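Local structure of aminopeptidase P; XAA-pro aminopeptidase (Streptococcus thermophilus, 3IL0) at residues Arg6-Phe11 / Asn49-Leu54; Phe85-Lys90 / Glu113-Ser118; Thr26-Ile31 / Trp38-Thr43; Thr43-Lys48 / Lys80-Phe85. The protein probably cleaves N-terminal residues from peptides as a metal-dependent aminopeptidase of the M24B family, this chain being its N-terminal creatinase/prolidase-type domain. All coordinates share one frame; numbering follows the deposited sequence.

The four contacts illustrate how an alpha/beta domain is laced together along its chain. The first helix opens interaction 1, which closes only when residues 49-54 enter strand 51-55. Within that span interaction 3 opens and closes, tying residues 26-31 to 38-43 across the rest of helix 28-35 and the loop after it. Interaction 4 crosses interaction 1: it starts at 43-48, sharing Thr43 with interaction 3, and closes on helix 78-88. Interaction 2 follows in series from that helix, sharing Phe85 with interaction 4, and ends at 113-118, which leads into an outermost strand, 116-120. Together they join helices 7-18, 28-35 and 78-88 to one mixed sheet, and the Arg50-Asp89 salt bridge links interactions 1 and 2.

Interaction 1. Residues Arg6-Phe11 / Asn49-Leu54; sequences RRLERF and NRRLFL
Arg51 spans the gap between strand 51-55 and the first turn of helix 7-18, where Leu8 and Glu9 meet it: a helix-on-sheet contact of the creatinase/prolidase N-terminal domain, made by one long side chain rather than by close backbones. Along the second segment, Asn49 and Arg50 lead out of the turn, both backbone N atoms hydrogen-bonded to Thr47 OG1, while the Arg50 guanidinium forms a salt bridge with Asp89. Arg51 comes next and does the work. Its CG stands anti to the carbonyl carbon (chi1 -58°), and the chain then runs extended to NE, carrying the guanidinium across to the helix. Leu8 lies over one face of that group, offset toward the rim, with Leu8 CB 3.8 Å and Leu8 CD1 4.0 Å from Arg51 NE. Glu9 adds an attraction too long for a salt bridge, its carboxylate plane tilted 69° from the guanidinium, with Glu9 OE2 4.2 Å from Arg51 NH2. A hydrogen bond from Arg51 NH1 to Gly69 O also holds the group, and a glycerol, probably a crystallisation additive, lies beside it. Leu52, Phe53 and Leu54 continue the strand; Phe53 packs against helix 28-35, Leu52 and Leu54 against helix 78-88, and Leu54 N hydrogen-bonds to Thr43 O.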
loop_
_atom_site.group_PDB
_atom_site.type_symbol
_atom_site.label_atom_id
_atom_site.label_comp_id
_atom_site.label_asym_id
_atom_site.label_seq_id
_atom_site.Cartn_x
_atom_site.Cartn_y
_atom_site.Cartn_z
ATOM N N ARG A 6 -1.496 -8.003 -13.995
ATOM C CA ARG A 6 -2.074 -6.880 -14.722
ATOM C C ARG A 6 -3.249 -6.239 -13.999
ATOM O O ARG A 6 -3.839 -5.262 -14.469
ATOM C CB ARG A 6 -2.393 -7.289 -16.176
ATOM C CG ARG A 6 -1.243 -6.944 -17.158
ATOM C CD ARG A 6 -1.352 -7.664 -18.542
ATOM N NE ARG A 6 -1.376 -9.125 -18.427
ATOM C CZ ARG A 6 -0.342 -9.894 -18.055
ATOM N NH1 ARG A 6 0.850 -9.370 -17.753
ATOM N NH2 ARG A 6 -0.499 -11.218 -17.984
ATOM N N ARG A 7 -3.584 -6.798 -12.839
ATOM C CA ARG A 7 -4.122 -5.975 -11.738
ATOM C C ARG A 7 -3.030 -5.040 -11.251
ATOM O O ARG A 7 -3.302 -3.847 -11.052
ATOM C CB ARG A 7 -4.635 -6.790 -10.555
ATOM C CG ARG A 7 -3.833 -8.023 -10.177
ATOM C CD ARG A 7 -4.599 -8.875 -9.154
ATOM N NE ARG A 7 -5.948 -9.260 -9.626
ATOM C CZ ARG A 7 -6.730 -10.180 -9.057
ATOM N NH1 ARG A 7 -6.308 -10.873 -8.001
ATOM N NH2 ARG A 7 -7.937 -10.423 -9.570
ATOM N N LEU A 8 -1.815 -5.590 -11.088
ATOM C CA LEU A 8 -0.644 -4.805 -10.657
ATOM C C LEU A 8 -0.220 -3.830 -11.745
ATOM O O LEU A 8 0.161 -2.717 -11.449
ATOM C CB LEU A 8 0.503 -5.695 -10.182
ATOM C CG LEU A 8 0.113 -6.514 -8.931
ATOM C CD1 LEU A 8 1.202 -7.467 -8.475
ATOM C CD2 LEU A 8 -0.271 -5.624 -7.765
ATOM N N GLU A 9 -0.379 -4.196 -13.008
ATOM C CA GLU A 9 -0.110 -3.253 -14.081
ATOM C C GLU A 9 -1.270 -2.260 -14.289
ATOM O O GLU A 9 -1.021 -1.116 -14.687
ATOM C CB GLU A 9 0.284 -3.954 -15.384
ATOM C CG GLU A 9 1.808 -3.953 -15.663
ATOM C CD GLU A 9 2.520 -5.313 -15.374
ATOM O OE1 GLU A 9 2.072 -6.388 -15.897
ATOM O OE2 GLU A 9 3.571 -5.297 -14.659
ATOM N N ARG A 10 -2.522 -2.647 -14.010
ATOM C CA ARG A 10 -3.581 -1.635 -13.978
ATOM C C ARG A 10 -3.262 -0.610 -12.870
ATOM O O ARG A 10 -3.427 0.599 -13.051
ATOM C CB ARG A 10 -4.947 -2.240 -13.704
ATOM C CG ARG A 10 -5.671 -2.829 -14.917
ATOM C CD ARG A 10 -6.555 -3.998 -14.518
ATOM N NE ARG A 10 -6.810 -4.860 -15.665
ATOM C CZ ARG A 10 -7.718 -4.616 -16.637
ATOM N NH1 ARG A 10 -8.474 -3.508 -16.617
ATOM N NH2 ARG A 10 -7.873 -5.487 -17.651
ATOM N N PHE A 11 -2.825 -1.126 -11.724
ATOM C CA PHE A 11 -2.610 -0.329 -10.531
ATOM C C PHE A 11 -1.633 0.803 -10.893
ATOM O O PHE A 11 -1.900 1.986 -10.690
ATOM C CB PHE A 11 -2.036 -1.225 -9.414
ATOM C CG PHE A 11 -2.098 -0.603 -8.016
ATOM C CD1 PHE A 11 -2.944 -1.126 -7.053
ATOM C CD2 PHE A 11 -1.307 0.503 -7.684
ATOM C CE1 PHE A 11 -2.990 -0.595 -5.805
ATOM C CE2 PHE A 11 -1.355 1.070 -6.420
ATOM C CZ PHE A 11 -2.176 0.518 -5.474
ATOM N N ASN A 49 7.557 2.481 -8.671
ATOM C CA ASN A 49 8.631 1.560 -8.704
ATOM C C ASN A 49 8.674 0.447 -7.714
ATOM O O ASN A 49 9.366 -0.471 -8.009
ATOM C CB ASN A 49 9.922 2.328 -8.808
ATOM C CG ASN A 49 10.002 3.014 -10.157
ATOM O OD1 ASN A 49 9.796 2.334 -11.205
ATOM N ND2 ASN A 49 10.141 4.322 -10.172
ATOM N N ARG A 50 7.956 0.478 -6.582
ATOM C CA ARG A 50 8.011 -0.656 -5.660
ATOM C C ARG A 50 6.653 -1.170 -5.311
ATOM O O ARG A 50 5.631 -0.515 -5.508
ATOM C CB ARG A 50 8.684 -0.300 -4.335
ATOM C CG ARG A 50 9.765 0.714 -4.395
ATOM C CD ARG A 50 10.486 0.746 -3.027
ATOM N NE ARG A 50 11.604 1.676 -3.067
ATOM C CZ ARG A 50 12.893 1.363 -3.150
ATOM N NH1 ARG A 50 13.290 0.132 -3.219
ATOM N NH2 ARG A 50 13.811 2.314 -3.213
ATOM N N ARG A 51 6.664 -2.348 -4.729
ATOM C CA ARG A 51 5.498 -2.895 -4.124
ATOM C C ARG A 51 5.966 -3.431 -2.800
ATOM O O ARG A 51 6.817 -4.333 -2.764
ATOM C CB ARG A 51 4.934 -4.012 -4.977
ATOM C CG ARG A 51 4.582 -3.583 -6.386
ATOM C CD ARG A 51 3.684 -4.596 -7.042
ATOM N NE ARG A 51 3.640 -4.279 -8.460
ATOM C CZ ARG A 51 4.404 -4.829 -9.397
ATOM N NH1 ARG A 51 5.253 -5.805 -9.113
ATOM N NH2 ARG A 51 4.292 -4.398 -10.640
ATOM N N LEU A 52 5.424 -2.891 -1.710
ATOM C CA LEU A 52 5.794 -3.327 -0.391
ATOM C C LEU A 52 4.657 -4.054 0.278
ATOM O O LEU A 52 3.485 -3.646 0.215
ATOM C CB LEU A 52 6.192 -2.132 0.458
ATOM C CG LEU A 52 7.320 -1.224 -0.025
ATOM C CD1 LEU A 52 7.625 -0.196 1.055
ATOM C CD2 LEU A 52 8.608 -2.082 -0.442
ATOM N N PHE A 53 5.004 -5.132 0.956
ATOM C CA PHE A 53 4.033 -5.853 1.772
ATOM C C PHE A 53 4.595 -5.856 3.169
ATOM O O PHE A 53 5.718 -6.325 3.376
ATOM C CB PHE A 53 3.858 -7.302 1.247
ATOM C CG PHE A 53 2.887 -8.124 2.047
ATOM C CD1 PHE A 53 1.583 -8.309 1.599
ATOM C CD2 PHE A 53 3.272 -8.707 3.258
ATOM C CE1 PHE A 53 0.685 -9.066 2.332
ATOM C CE2 PHE A 53 2.378 -9.434 4.011
ATOM C CZ PHE A 53 1.081 -9.634 3.538
ATOM N N LEU A 54 3.843 -5.357 4.138
ATOM C CA LEU A 54 4.411 -5.194 5.457
ATOM C C LEU A 54 3.628 -6.003 6.473
ATOM O O LEU A 54 2.415 -5.829 6.620
ATOM C CB LEU A 54 4.496 -3.689 5.850
ATOM C CG LEU A 54 5.266 -2.746 4.897
ATOM C CD1 LEU A 54 4.331 -1.893 4.086
ATOM C CD2 LEU A 54 6.201 -1.860 5.652
#

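Interaction 2. Residues Phe85-Lys90 / Glu113-Ser118; sequences FVEVDK and EGYTLS
Val86 lies over one face of the Tyr115 ring while Glu87 meets the same ring at its edge, so two successive residues of one helical turn grip a single aromatic side chain in two different ways. The face contact is a CH-pi interaction. Val86 CG1 sits 3.6 Å from the ring centroid, 29° off the ring normal, so the methyl is displaced toward the rim; there it approaches Tyr115 CE1 to 3.2 Å, a tight fit. The methyl is placed there by the valine torsion, which sets CG1 anti to the backbone N (chi1 159°), and the two side chains run antiparallel. Glu87 instead lies roughly perpendicular to the tyrosine. Its methylene, not its carboxylate, does the touching: Glu87 CG lies 3.1 Å from Tyr115 OH, near the plane of the ring. No hydrogen bond joins the segments, and the pair of contacts rests on shape and dispersion.

Just beyond these residues the helix ends in a Schellman motif. Lys90 adopts positive phi, and Lys90 N bonds to Glu87 O at 3.1 Å. Before Tyr115, Gly114 also takes positive phi, as the chain turns into its strand.

The contact thus joins the C-terminal end of helix 78-88 to the start of strand 116-120, an outermost strand of the sheet, next to strand 93-97. Val86 also touches Ile94 of strand 93-97, and Thr116 pairs with Glu92 and Ile94 through backbone bonds. Strands 93-97 and 116-120 run parallel, joined by a beta-alpha-beta crossover through helix 102-111, against which Leu117 packs.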
loop_
_atom_site.group_PDB
_atom_site.type_symbol
_atom_site.label_atom_id
_atom_site.label_comp_id
_atom_site.label_asym_id
_atom_site.label_seq_id
_atom_site.Cartn_x
_atom_site.Cartn_y
_atom_site.Cartn_z
ATOM N N PHE A 85 10.979 4.728 3.018
ATOM C CA PHE A 85 10.863 4.598 1.598
ATOM C C PHE A 85 10.531 5.901 0.929
ATOM O O PHE A 85 11.144 6.276 -0.090
ATOM C CB PHE A 85 9.854 3.490 1.236
ATOM C CG PHE A 85 10.420 2.097 1.487
ATOM C CD1 PHE A 85 11.140 1.424 0.489
ATOM C CD2 PHE A 85 10.355 1.531 2.753
ATOM C CE1 PHE A 85 11.760 0.188 0.762
ATOM C CE2 PHE A 85 10.931 0.272 3.005
ATOM C CZ PHE A 85 11.636 -0.394 2.014
ATOM N N VAL A 86 9.548 6.584 1.477
ATOM C CA VAL A 86 9.084 7.841 0.901
ATOM C C VAL A 86 10.213 8.893 0.823
ATOM O O VAL A 86 10.370 9.588 -0.167
ATOM C CB VAL A 86 7.860 8.388 1.716
ATOM C CG1 VAL A 86 7.676 9.853 1.490
ATOM C CG2 VAL A 86 6.548 7.570 1.307
ATOM N N GLU A 87 10.952 9.010 1.897
ATOM C CA GLU A 87 12.163 9.769 1.928
ATOM C C GLU A 87 13.259 9.324 1.013
ATOM O O GLU A 87 13.764 10.134 0.247
ATOM C CB GLU A 87 12.752 9.692 3.295
ATOM C CG GLU A 87 12.221 10.753 4.093
ATOM C CD GLU A 87 12.968 10.896 5.368
ATOM O OE1 GLU A 87 12.354 10.476 6.394
ATOM O OE2 GLU A 87 14.135 11.442 5.308
ATOM N N VAL A 88 13.632 8.050 1.084
ATOM C CA VAL A 88 14.706 7.605 0.226
ATOM C C VAL A 88 14.329 7.873 -1.238
ATOM O O VAL A 88 15.141 8.462 -1.984
ATOM C CB VAL A 88 15.177 6.168 0.525
ATOM C CG1 VAL A 88 16.150 5.694 -0.540
ATOM C CG2 VAL A 88 15.858 6.136 1.935
ATOM N N ASP A 89 13.120 7.490 -1.629
ATOM C CA ASP A 89 12.632 7.661 -3.007
ATOM C C ASP A 89 12.142 9.067 -3.318
ATOM O O ASP A 89 11.831 9.386 -4.439
ATOM C CB ASP A 89 11.572 6.659 -3.323
ATOM C CG ASP A 89 12.098 5.208 -3.299
ATOM O OD1 ASP A 89 13.353 4.971 -3.193
ATOM O OD2 ASP A 89 11.250 4.282 -3.365
ATOM N N LYS A 90 12.120 9.929 -2.337
ATOM C CA LYS A 90 11.821 11.321 -2.577
ATOM C C LYS A 90 10.375 11.497 -3.130
ATOM O O LYS A 90 10.152 12.245 -4.074
ATOM C CB LYS A 90 12.860 11.881 -3.560
ATOM C CG LYS A 90 14.236 12.233 -2.917
ATOM C CD LYS A 90 15.374 11.885 -3.825
ATOM C CE LYS A 90 15.622 12.732 -5.087
ATOM N NZ LYS A 90 17.147 12.589 -5.461
ATOM N N GLU A 113 4.021 14.075 8.007
ATOM C CA GLU A 113 4.058 15.546 8.024
ATOM C C GLU A 113 5.079 16.020 6.993
ATOM O O GLU A 113 6.157 15.468 6.898
ATOM C CB GLU A 113 4.447 16.016 9.422
ATOM C CG GLU A 113 3.772 17.266 9.860
ATOM C CD GLU A 113 4.066 17.589 11.330
ATOM O OE1 GLU A 113 3.100 17.605 12.170
ATOM O OE2 GLU A 113 5.273 17.818 11.642
ATOM N N GLY A 114 4.719 16.990 6.174
ATOM C CA GLY A 114 5.603 17.474 5.118
ATOM C C GLY A 114 5.385 16.886 3.746
ATOM O O GLY A 114 6.000 17.359 2.777
ATOM N N TYR A 115 4.563 15.834 3.648
ATOM C CA TYR A 115 4.160 15.265 2.373
ATOM C C TYR A 115 2.694 15.584 2.082
ATOM O O TYR A 115 1.977 15.985 2.934
ATOM C CB TYR A 115 4.363 13.738 2.388
ATOM C CG TYR A 115 5.745 13.355 2.774
ATOM C CD1 TYR A 115 6.730 13.287 1.822
ATOM C CD2 TYR A 115 6.096 13.130 4.115
ATOM C CE1 TYR A 115 8.024 12.973 2.162
ATOM C CE2 TYR A 115 7.408 12.842 4.463
ATOM C CZ TYR A 115 8.359 12.756 3.467
ATOM O OH TYR A 115 9.683 12.436 3.726
ATOM N N THR A 116 2.249 15.372 0.858
ATOM C CA THR A 116 0.881 15.669 0.486
ATOM C C THR A 116 0.138 14.338 0.588
ATOM O O THR A 116 0.506 13.370 -0.087
ATOM C CB THR A 116 0.861 16.214 -0.981
ATOM O OG1 THR A 116 1.670 17.401 -1.056
ATOM C CG2 THR A 116 -0.539 16.538 -1.470
ATOM N N LEU A 117 -0.855 14.273 1.463
ATOM C CA LEU A 117 -1.790 13.154 1.546
ATOM C C LEU A 117 -2.978 13.437 0.637
ATOM O O LEU A 117 -3.597 14.512 0.684
ATOM C CB LEU A 117 -2.252 12.935 2.995
ATOM C CG LEU A 117 -1.151 12.480 3.972
ATOM C CD1 LEU A 117 -1.681 12.447 5.412
ATOM C CD2 LEU A 117 -0.656 11.153 3.611
ATOM N N SER A 118 -3.312 12.470 -0.193
ATOM C CA SER A 118 -4.320 12.669 -1.231
ATOM C C SER A 118 -5.457 11.632 -1.078
ATOM O O SER A 118 -5.266 10.460 -1.332
ATOM C CB SER A 118 -3.648 12.505 -2.591
ATOM O OG SER A 118 -4.609 12.144 -3.568
#

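Interaction 3. Residues Thr26-Ile31 / Trp38-Thr43; sequences TGQNNI and WGTNAT
Gln28, Trp38 and Ile31 carry the contact by which helix 28-35 folds against the loop that follows it and the start of strand 42-47, a helix-loop-strand unit of the creatinase/prolidase N-terminal domain. Gln28, in the first turn, lays its aliphatic part on the indole: Gln28 CG stands 3.8 Å from the centroid of the six-membered ring of Trp38, only 17° off the normal, a CH-pi contact. That CG sits between the backbone N and the carbonyl carbon (chi1 75°), and the side chain is extended beyond it. The amide is turned 74° from the ring plane, but the very short approaches of its oxygen to the indole make its exact placement doubtful. Gln28 and Thr40 run side by side, pointing the same way. Trp38 is touched from a second direction by Asn29, whose OD1 comes up at the ring edge, 4.0 Å from Trp38 CZ3. Gly27 occupies the N-cap position, and Ile31 N closes the first turn on its carbonyl oxygen. Phe53 of strand 51-55 touches both Ile31 and Ala42. Two branches of Ile31 approach Ala42 CB from the same side; CD1 is modelled too close to the Ala42 backbone to be trusted, whereas Ile31 CG2 lies 4.0 Å from Ala42 CB.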
loop_
_atom_site.group_PDB
_atom_site.type_symbol
_atom_site.label_atom_id
_atom_site.label_comp_id
_atom_site.label_asym_id
_atom_site.label_seq_id
_atom_site.Cartn_x
_atom_site.Cartn_y
_atom_site.Cartn_z
ATOM N N THR A 26 -4.861 -0.457 2.905
ATOM C CA THR A 26 -5.252 -1.106 4.144
ATOM C C THR A 26 -6.572 -1.796 3.758
ATOM O O THR A 26 -7.222 -1.437 2.735
ATOM C CB THR A 26 -5.504 -0.044 5.224
ATOM O OG1 THR A 26 -6.282 1.036 4.653
ATOM C CG2 THR A 26 -4.198 0.578 5.670
ATOM N N GLY A 27 -6.974 -2.803 4.521
ATOM C CA GLY A 27 -8.201 -3.566 4.181
ATOM C C GLY A 27 -7.781 -4.907 3.642
ATOM O O GLY A 27 -7.103 -4.961 2.616
ATOM N N GLN A 28 -8.188 -5.993 4.320
ATOM C CA GLN A 28 -7.723 -7.356 3.966
ATOM C C GLN A 28 -8.160 -7.740 2.586
ATOM O O GLN A 28 -7.414 -8.391 1.850
ATOM C CB GLN A 28 -8.150 -8.420 4.999
ATOM C CG GLN A 28 -9.600 -8.860 5.004
ATOM C CD GLN A 28 -9.942 -9.678 6.246
ATOM O OE1 GLN A 28 -10.309 -10.849 6.156
ATOM N NE2 GLN A 28 -9.821 -9.057 7.409
ATOM N N ASN A 29 -9.361 -7.280 2.251
ATOM C CA ASN A 29 -9.980 -7.508 0.955
ATOM C C ASN A 29 -9.112 -6.993 -0.193
ATOM O O ASN A 29 -8.779 -7.714 -1.167
ATOM C CB ASN A 29 -11.306 -6.762 0.953
ATOM C CG ASN A 29 -12.307 -7.358 0.039
ATOM O OD1 ASN A 29 -12.282 -8.561 -0.245
ATOM N ND2 ASN A 29 -13.248 -6.527 -0.406
ATOM N N ASN A 30 -8.749 -5.720 -0.049
ATOM C CA ASN A 30 -7.839 -5.072 -0.981
ATOM C C ASN A 30 -6.482 -5.702 -1.015
ATOM O O ASN A 30 -5.883 -5.870 -2.099
ATOM C CB ASN A 30 -7.707 -3.614 -0.629
ATOM C CG ASN A 30 -8.932 -2.864 -0.964
ATOM O OD1 ASN A 30 -9.815 -3.376 -1.630
ATOM N ND2 ASN A 30 -8.985 -1.629 -0.548
ATOM N N ILE A 31 -5.991 -6.054 0.170
ATOM C CA ILE A 31 -4.696 -6.718 0.252
ATOM C C ILE A 31 -4.833 -8.075 -0.404
ATOM O O ILE A 31 -3.992 -8.460 -1.231
ATOM C CB ILE A 31 -4.094 -6.746 1.696
ATOM C CG1 ILE A 31 -3.754 -5.289 2.123
ATOM C CG2 ILE A 31 -2.867 -7.669 1.714
ATOM C CD1 ILE A 31 -3.366 -5.058 3.611
ATOM N N TRP A 38 -4.704 -13.598 2.242
ATOM C CA TRP A 38 -5.864 -13.183 3.021
ATOM C C TRP A 38 -5.458 -13.172 4.507
ATOM O O TRP A 38 -4.860 -14.132 5.005
ATOM C CB TRP A 38 -7.057 -14.110 2.729
ATOM C CG TRP A 38 -8.285 -13.864 3.577
ATOM C CD1 TRP A 38 -8.590 -14.483 4.748
ATOM C CD2 TRP A 38 -9.370 -12.955 3.310
ATOM N NE1 TRP A 38 -9.787 -14.022 5.236
ATOM C CE2 TRP A 38 -10.289 -13.079 4.379
ATOM C CE3 TRP A 38 -9.654 -12.048 2.281
ATOM C CZ2 TRP A 38 -11.478 -12.326 4.454
ATOM C CZ3 TRP A 38 -10.838 -11.293 2.357
ATOM C CH2 TRP A 38 -11.731 -11.442 3.438
ATOM N N GLY A 39 -5.758 -12.080 5.202
ATOM C CA GLY A 39 -5.318 -11.907 6.589
ATOM C C GLY A 39 -5.553 -10.487 7.059
ATOM O O GLY A 39 -5.834 -9.617 6.249
ATOM N N THR A 40 -5.426 -10.239 8.359
ATOM C CA THR A 40 -5.840 -8.962 8.950
ATOM C C THR A 40 -4.676 -8.153 9.543
ATOM O O THR A 40 -4.884 -7.141 10.219
ATOM C CB THR A 40 -6.862 -9.220 10.049
ATOM O OG1 THR A 40 -6.198 -9.821 11.169
ATOM C CG2 THR A 40 -7.940 -10.157 9.545
ATOM N N ASN A 41 -3.450 -8.590 9.287
ATOM C CA ASN A 41 -2.306 -7.788 9.673
ATOM C C ASN A 41 -1.178 -7.697 8.626
ATOM O O ASN A 41 -0.014 -8.088 8.857
ATOM C CB ASN A 41 -1.808 -8.243 11.027
ATOM C CG ASN A 41 -1.749 -7.098 11.990
ATOM O OD1 ASN A 41 -0.985 -6.131 11.774
ATOM N ND2 ASN A 41 -2.595 -7.155 13.036
ATOM N N ALA A 42 -1.587 -7.195 7.460
ATOM C CA ALA A 42 -0.698 -6.788 6.387
ATOM C C ALA A 42 -1.032 -5.315 6.040
ATOM O O ALA A 42 -2.181 -4.885 6.218
ATOM C CB ALA A 42 -0.874 -7.698 5.162
ATOM N N THR A 43 -0.016 -4.546 5.601
ATOM C CA THR A 43 -0.209 -3.221 4.967
ATOM C C THR A 43 0.496 -3.337 3.639
ATOM O O THR A 43 1.558 -3.995 3.530
ATOM C CB THR A 43 0.415 -2.037 5.783
ATOM O OG1 THR A 43 -0.188 -1.950 7.088
ATOM C CG2 THR A 43 0.240 -0.628 5.054
#

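Interaction 4. Residues Thr43-Lys48 / Lys80-Phe85; sequences TVFITK and KDIVKF
Phe45, in the middle of strand 42-47, and Ile82, on helix 78-88, are the nearest CA pair across the segments, 7.3 Å apart. The helix packs on the strand through the side chains of these two residues, both of which direct their CB atoms at the opposing segment. Phe45 has CG anti to the backbone N (chi1 -174°), which carries the ring toward the helix, and its second torsion (chi2 77°) turns one face to meet it. Ile82 answers with its CG2 methyl almost exactly above the ring centre, 3.3 Å from the centroid and 6° off the normal, a face-on CH-pi contact. Its other branch reaches the carbon that bears the ring, where Ile82 CD1 is 3.8 Å from Phe45 CB. The same methyl extends to the neighbouring residue on that side of the strand, with Thr43 CG2 4.1 Å from Ile82 CD1. Leu24 and Leu54, on the two flanking strands, also touch Ile82, and Val86 of the next helical turn touches Phe45. Asp81 and Lys84 form a salt bridge along the helix itself, away from this interface. With no hydrogen bond across the segments, the contact is tight and purely apolar: the methyl seated over the ring fixes position by shape, with dispersion and a weak CH-pi term supplying the attraction.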
loop_
_atom_site.group_PDB
_atom_site.type_symbol
_atom_site.label_atom_id
_atom_site.label_comp_id
_atom_site.label_asym_id
_atom_site.label_seq_id
_atom_site.Cartn_x
_atom_site.Cartn_y
_atom_site.Cartn_z
ATOM N N THR A 43 -0.016 -4.546 5.601
ATOM C CA THR A 43 -0.209 -3.221 4.967
ATOM C C THR A 43 0.496 -3.337 3.639
ATOM O O THR A 43 1.558 -3.995 3.530
ATOM C CB THR A 43 0.415 -2.037 5.783
ATOM O OG1 THR A 43 -0.188 -1.950 7.088
ATOM C CG2 THR A 43 0.240 -0.628 5.054
ATOM N N VAL A 44 -0.078 -2.710 2.626
ATOM C CA VAL A 44 0.550 -2.642 1.309
ATOM C C VAL A 44 0.837 -1.194 0.963
ATOM O O VAL A 44 0.050 -0.282 1.298
ATOM C CB VAL A 44 -0.343 -3.319 0.276
ATOM C CG1 VAL A 44 0.025 -2.938 -1.179
ATOM C CG2 VAL A 44 -0.305 -4.795 0.538
ATOM N N PHE A 45 1.961 -0.975 0.301
ATOM C CA PHE A 45 2.317 0.336 -0.096
ATOM C C PHE A 45 2.953 0.190 -1.473
ATOM O O PHE A 45 4.038 -0.351 -1.573
ATOM C CB PHE A 45 3.285 0.967 0.924
ATOM C CG PHE A 45 3.606 2.425 0.648
ATOM C CD1 PHE A 45 2.707 3.405 0.962
ATOM C CD2 PHE A 45 4.793 2.792 0.063
ATOM C CE1 PHE A 45 2.991 4.746 0.709
ATOM C CE2 PHE A 45 5.118 4.161 -0.207
ATOM C CZ PHE A 45 4.216 5.128 0.131
ATOM N N ILE A 46 2.291 0.704 -2.511
ATOM C CA ILE A 46 2.710 0.584 -3.916
ATOM C C ILE A 46 3.052 1.973 -4.480
ATOM O O ILE A 46 2.278 2.945 -4.324
ATOM C CB ILE A 46 1.621 -0.132 -4.814
ATOM C CG1 ILE A 46 1.378 -1.552 -4.307
ATOM C CG2 ILE A 46 2.045 -0.234 -6.317
ATOM C CD1 ILE A 46 0.242 -2.283 -5.046
ATOM N N THR A 47 4.231 2.042 -5.111
ATOM C CA THR A 47 4.695 3.217 -5.858
ATOM C C THR A 47 4.849 2.872 -7.400
ATOM O O THR A 47 4.632 1.729 -7.829
ATOM C CB THR A 47 6.059 3.679 -5.255
ATOM O OG1 THR A 47 7.105 2.827 -5.736
ATOM C CG2 THR A 47 5.998 3.577 -3.694
ATOM N N LYS A 48 5.223 3.855 -8.209
ATOM C CA LYS A 48 5.544 3.574 -9.583
ATOM C C LYS A 48 6.683 2.564 -9.693
ATOM O O LYS A 48 6.726 1.835 -10.676
ATOM C CB LYS A 48 5.863 4.837 -10.323
ATOM C CG LYS A 48 4.558 5.567 -10.666
ATOM C CD LYS A 48 4.771 6.790 -11.490
ATOM C CE LYS A 48 3.577 7.729 -11.389
ATOM N NZ LYS A 48 3.754 8.522 -10.139
ATOM N N LYS A 80 5.730 3.718 10.022
ATOM C CA LYS A 80 7.114 4.131 10.304
ATOM C C LYS A 80 8.021 3.568 9.245
ATOM O O LYS A 80 8.858 4.286 8.710
ATOM C CB LYS A 80 7.563 3.619 11.663
ATOM C CG LYS A 80 8.534 4.571 12.378
ATOM C CD LYS A 80 9.041 4.034 13.762
ATOM C CE LYS A 80 10.116 2.897 13.620
ATOM N NZ LYS A 80 11.196 3.224 12.608
ATOM N N ASP A 81 7.850 2.300 8.886
ATOM C CA ASP A 81 8.726 1.749 7.858
ATOM C C ASP A 81 8.480 2.344 6.469
ATOM O O ASP A 81 9.443 2.518 5.731
ATOM C CB ASP A 81 8.659 0.204 7.836
ATOM C CG ASP A 81 9.298 -0.415 9.093
ATOM O OD1 ASP A 81 10.477 -0.041 9.354
ATOM O OD2 ASP A 81 8.632 -1.194 9.829
ATOM N N ILE A 82 7.226 2.667 6.127
ATOM C CA ILE A 82 6.912 3.258 4.812
ATOM C C ILE A 82 7.592 4.643 4.610
ATOM O O ILE A 82 8.025 4.998 3.505
ATOM C CB ILE A 82 5.404 3.418 4.623
ATOM C CG1 ILE A 82 4.752 2.042 4.422
ATOM C CG2 ILE A 82 5.068 4.307 3.415
ATOM C CD1 ILE A 82 3.223 2.074 4.551
ATOM N N VAL A 83 7.623 5.418 5.697
ATOM C CA VAL A 83 8.245 6.745 5.778
ATOM C C VAL A 83 9.717 6.709 5.272
ATOM O O VAL A 83 10.131 7.554 4.493
ATOM C CB VAL A 83 8.205 7.328 7.303
ATOM C CG1 VAL A 83 8.979 8.572 7.472
ATOM C CG2 VAL A 83 6.827 7.600 7.688
ATOM N N LYS A 84 10.493 5.726 5.671
ATOM C CA LYS A 84 11.835 5.606 5.115
ATOM C C LYS A 84 11.845 5.556 3.582
ATOM O O LYS A 84 12.654 6.202 2.936
ATOM C CB LYS A 84 12.485 4.310 5.566
ATOM C CG LYS A 84 12.865 4.232 6.963
ATOM C CD LYS A 84 13.628 2.938 7.153
ATOM C CE LYS A 84 12.750 1.774 7.401
ATOM N NZ LYS A 84 12.467 1.747 8.900
ATOM N N PHE A 85 10.979 4.728 3.018
ATOM C CA PHE A 85 10.863 4.598 1.598
ATOM C C PHE A 85 10.531 5.901 0.929
ATOM O O PHE A 85 11.144 6.276 -0.090
ATOM C CB PHE A 85 9.854 3.490 1.236
ATOM C CG PHE A 85 10.420 2.097 1.487
ATOM C CD1 PHE A 85 11.140 1.424 0.489
ATOM C CD2 PHE A 85 10.355 1.531 2.753
ATOM C CE1 PHE A 85 11.760 0.188 0.762
ATOM C CE2 PHE A 85 10.931 0.272 3.005
ATOM C CZ PHE A 85 11.636 -0.394 2.014
#